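Local coordinates for protein DNA ligase (PDB 1A0I) that probably seals nicks in phage DNA during replication, as an ATP-dependent DNA ligase that joins adjacent strand ends with ATP as cofactor, at residues 265-270 against 288-293. Residues are numbered along the deposited sequence; the frame is centred on the assembly and turned at random.
Sequences IGFEVL and DEFTET
Phe-267 sets the far end of its ring over one face of Phe-290. Its CZ stands 3.4 Å above the plane of that ring, displaced toward the rim. CE2 of Phe-267 lies 3.5 Å from CE2 of Phe-290. The rings meet obliquely, with centroids 5.0 Å apart and planes inclined at 42°. The two side chains cross at about a right angle. Phe-290 leaves the helix pointing toward the strand. Phe-267 reaches the helix only with its end: a chi1 of -56° puts CG beside the backbone N, and the far ring atoms CE2 and CZ meet Phe-290. No hydrogen bond links the segments, and the contact is buried and apolar. Tyr-321 and Phe-344 each meet both phenylalanines, making a cluster of four aromatic rings. Just before Phe-267, Ile-265 and Gly-266 form a classic beta bulge opposite Val-252. The contact packs helix 285-298 against strand 266-270 of the antiparallel sheet through an aromatic core. In sequence this helix lies between strands 276-279 and 325-330, as the helix between the third and fourth strands does in OB folds, consistent with the OB fold of the DNA ligase C-terminal domain.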
ATOM      1  N   ILE A 265      -9.290  19.195  -9.182  1.00 27.34           N
ATOM      2  CA  ILE A 265      -8.812  17.831  -9.062  1.00 24.46           C
ATOM      3  C   ILE A 265      -7.522  17.551  -9.830  1.00 30.85           C
ATOM      4  O   ILE A 265      -7.079  16.405  -9.816  1.00 32.19           O
ATOM      5  CB  ILE A 265      -9.916  16.841  -9.547  1.00 13.79           C
ATOM      6  CG1 ILE A 265     -10.212  16.945 -11.030  1.00 10.54           C
ATOM      7  CG2 ILE A 265     -11.179  17.166  -8.777  1.00  7.29           C
ATOM      8  CD1 ILE A 265     -11.160  15.855 -11.538  1.00  2.00           C
ATOM      9  N   GLY A 266      -6.939  18.499 -10.561  1.00 36.19           N
ATOM     10  CA  GLY A 266      -5.760  18.270 -11.375  1.00 28.15           C
ATOM     11  C   GLY A 266      -5.522  19.351 -12.444  1.00 38.13           C
ATOM     12  O   GLY A 266      -6.129  20.436 -12.483  1.00 29.70           O
ATOM     13  N   PHE A 267      -4.649  18.994 -13.389  1.00 33.90           N
ATOM     14  CA  PHE A 267      -4.248  19.883 -14.470  1.00 29.34           C
ATOM     15  C   PHE A 267      -4.401  19.372 -15.900  1.00 31.72           C
ATOM     16  O   PHE A 267      -4.476  18.179 -16.206  1.00 33.04           O
ATOM     17  CB  PHE A 267      -2.800  20.277 -14.277  1.00 21.84           C
ATOM     18  CG  PHE A 267      -2.565  20.907 -12.929  1.00 20.66           C
ATOM     19  CD1 PHE A 267      -3.220  22.086 -12.593  1.00 17.57           C
ATOM     20  CD2 PHE A 267      -1.711  20.292 -12.026  1.00 23.25           C
ATOM     21  CE1 PHE A 267      -3.011  22.658 -11.342  1.00 15.55           C
ATOM     22  CE2 PHE A 267      -1.512  20.864 -10.779  1.00 17.98           C
ATOM     23  CZ  PHE A 267      -2.154  22.049 -10.442  1.00  6.51           C
ATOM     24  N   GLU A 268      -4.472  20.317 -16.820  1.00 31.50           N
ATOM     25  CA  GLU A 268      -4.465  20.021 -18.238  1.00 37.45           C
ATOM     26  C   GLU A 268      -2.969  19.962 -18.468  1.00 34.98           C
ATOM     27  O   GLU A 268      -2.274  20.948 -18.149  1.00 33.93           O
ATOM     28  CB  GLU A 268      -5.078  21.174 -19.026  1.00 47.29           C
ATOM     29  CG  GLU A 268      -6.332  20.950 -19.867  1.00 60.79           C
ATOM     30  CD  GLU A 268      -6.089  20.202 -21.181  1.00 63.00           C
ATOM     31  OE1 GLU A 268      -5.497  19.125 -21.139  1.00 69.59           O
ATOM     32  OE2 GLU A 268      -6.495  20.682 -22.239  1.00 53.62           O
ATOM     33  N   VAL A 269      -2.415  18.826 -18.897  1.00 29.59           N
ATOM     34  CA  VAL A 269      -0.984  18.765 -19.113  1.00 38.23           C
ATOM     35  C   VAL A 269      -0.659  18.368 -20.552  1.00 48.19           C
ATOM     36  O   VAL A 269      -1.066  17.341 -21.123  1.00 41.08           O
ATOM     37  CB  VAL A 269      -0.346  17.777 -18.067  1.00 34.92           C
ATOM     38  CG1 VAL A 269       1.163  17.676 -18.267  1.00 33.92           C
ATOM     39  CG2 VAL A 269      -0.557  18.315 -16.650  1.00 35.67           C
ATOM     40  N   LEU A 270       0.066  19.316 -21.164  1.00 54.67           N
ATOM     41  CA  LEU A 270       0.515  19.162 -22.537  1.00 55.15           C
ATOM     42  C   LEU A 270       1.776  18.331 -22.417  1.00 51.58           C
ATOM     43  O   LEU A 270       2.760  18.704 -21.771  1.00 53.60           O
ATOM     44  CB  LEU A 270       0.877  20.504 -23.200  1.00 47.49           C
ATOM     45  CG  LEU A 270       1.173  20.668 -24.722  1.00 44.28           C
ATOM     46  CD1 LEU A 270       2.638  20.370 -25.041  1.00 53.06           C
ATOM     47  CD2 LEU A 270       0.230  19.769 -25.511  1.00 45.39           C
ATOM     48  N   ASP A 288      -7.545  20.594  -2.292  1.00 35.74           N
ATOM     49  CA  ASP A 288      -7.965  21.728  -1.492  1.00 37.98           C
ATOM     50  C   ASP A 288      -6.852  22.752  -1.408  1.00 39.74           C
ATOM     51  O   ASP A 288      -7.144  23.930  -1.321  1.00 46.99           O
ATOM     52  CB  ASP A 288      -8.401  21.201  -0.110  1.00 33.25           C
ATOM     53  CG  ASP A 288      -9.655  20.301  -0.224  1.00 46.68           C
ATOM     54  OD1 ASP A 288     -10.765  20.813  -0.366  1.00 52.18           O
ATOM     55  OD2 ASP A 288      -9.544  19.075  -0.211  1.00 52.82           O
ATOM     56  N   GLU A 289      -5.562  22.413  -1.529  1.00 50.86           N
ATOM     57  CA  GLU A 289      -4.434  23.356  -1.520  1.00 44.38           C
ATOM     58  C   GLU A 289      -4.407  24.138  -2.844  1.00 47.75           C
ATOM     59  O   GLU A 289      -4.380  25.373  -2.865  1.00 54.61           O
ATOM     60  CB  GLU A 289      -3.141  22.573  -1.348  1.00 39.49           C
ATOM     61  CG  GLU A 289      -1.901  23.294  -0.853  1.00 54.54           C
ATOM     62  CD  GLU A 289      -0.620  22.469  -1.044  1.00 57.55           C
ATOM     63  OE1 GLU A 289      -0.099  22.391  -2.166  1.00 44.25           O
ATOM     64  OE2 GLU A 289      -0.138  21.913  -0.056  1.00 57.21           O
ATOM     65  N   PHE A 290      -4.511  23.435  -3.979  1.00 40.55           N
ATOM     66  CA  PHE A 290      -4.576  24.034  -5.312  1.00 32.02           C
ATOM     67  C   PHE A 290      -5.788  24.938  -5.522  1.00 33.75           C
ATOM     68  O   PHE A 290      -5.665  25.958  -6.210  1.00 26.52           O
ATOM     69  CB  PHE A 290      -4.609  22.950  -6.388  1.00 27.11           C
ATOM     70  CG  PHE A 290      -3.327  22.157  -6.527  1.00 13.06           C
ATOM     71  CD1 PHE A 290      -2.137  22.595  -5.943  1.00 21.60           C
ATOM     72  CD2 PHE A 290      -3.356  20.982  -7.259  1.00 23.52           C
ATOM     73  CE1 PHE A 290      -0.970  21.863  -6.100  1.00 21.62           C
ATOM     74  CE2 PHE A 290      -2.186  20.248  -7.414  1.00 34.30           C
ATOM     75  CZ  PHE A 290      -1.000  20.692  -6.840  1.00 35.71           C
ATOM     76  N   THR A 291      -6.967  24.608  -4.988  1.00 32.19           N
ATOM     77  CA  THR A 291      -8.123  25.482  -5.116  1.00 36.96           C
ATOM     78  C   THR A 291      -7.876  26.758  -4.362  1.00 44.34           C
ATOM     79  O   THR A 291      -8.116  27.784  -4.991  1.00 43.00           O
ATOM     80  CB  THR A 291      -9.425  24.921  -4.551  1.00 33.19           C
ATOM     81  OG1 THR A 291      -9.597  23.540  -4.819  1.00 17.89           O
ATOM     82  CG2 THR A 291     -10.529  25.720  -5.201  1.00 27.48           C
ATOM     83  N   GLU A 292      -7.414  26.811  -3.111  1.00 52.70           N
ATOM     84  CA  GLU A 292      -7.125  28.041  -2.388  1.00 54.06           C
ATOM     85  C   GLU A 292      -6.245  28.916  -3.224  1.00 43.85           C
ATOM     86  O   GLU A 292      -6.662  30.040  -3.508  1.00 44.02           O
ATOM     87  CB  GLU A 292      -6.436  27.728  -1.057  1.00 61.54           C
ATOM     88  CG  GLU A 292      -7.365  28.000   0.122  1.00 76.72           C
ATOM     89  CD  GLU A 292      -8.796  27.462  -0.004  1.00 86.05           C
ATOM     90  OE1 GLU A 292      -9.058  26.276   0.154  1.00 86.49           O
ATOM     91  OE2 GLU A 292      -9.689  28.268  -0.250  1.00 94.18           O
ATOM     92  N   THR A 293      -5.137  28.399  -3.742  1.00 32.17           N
ATOM     93  CA  THR A 293      -4.301  29.141  -4.663  1.00 38.71           C
ATOM     94  C   THR A 293      -5.120  29.680  -5.863  1.00 40.48           C
ATOM     95  O   THR A 293      -5.048  30.878  -6.191  1.00 44.19           O
ATOM     96  CB  THR A 293      -3.167  28.170  -5.082  1.00 33.83           C
ATOM     97  OG1 THR A 293      -2.695  27.589  -3.873  1.00 42.59           O
ATOM     98  CG2 THR A 293      -1.992  28.846  -5.755  1.00 37.27           C
TER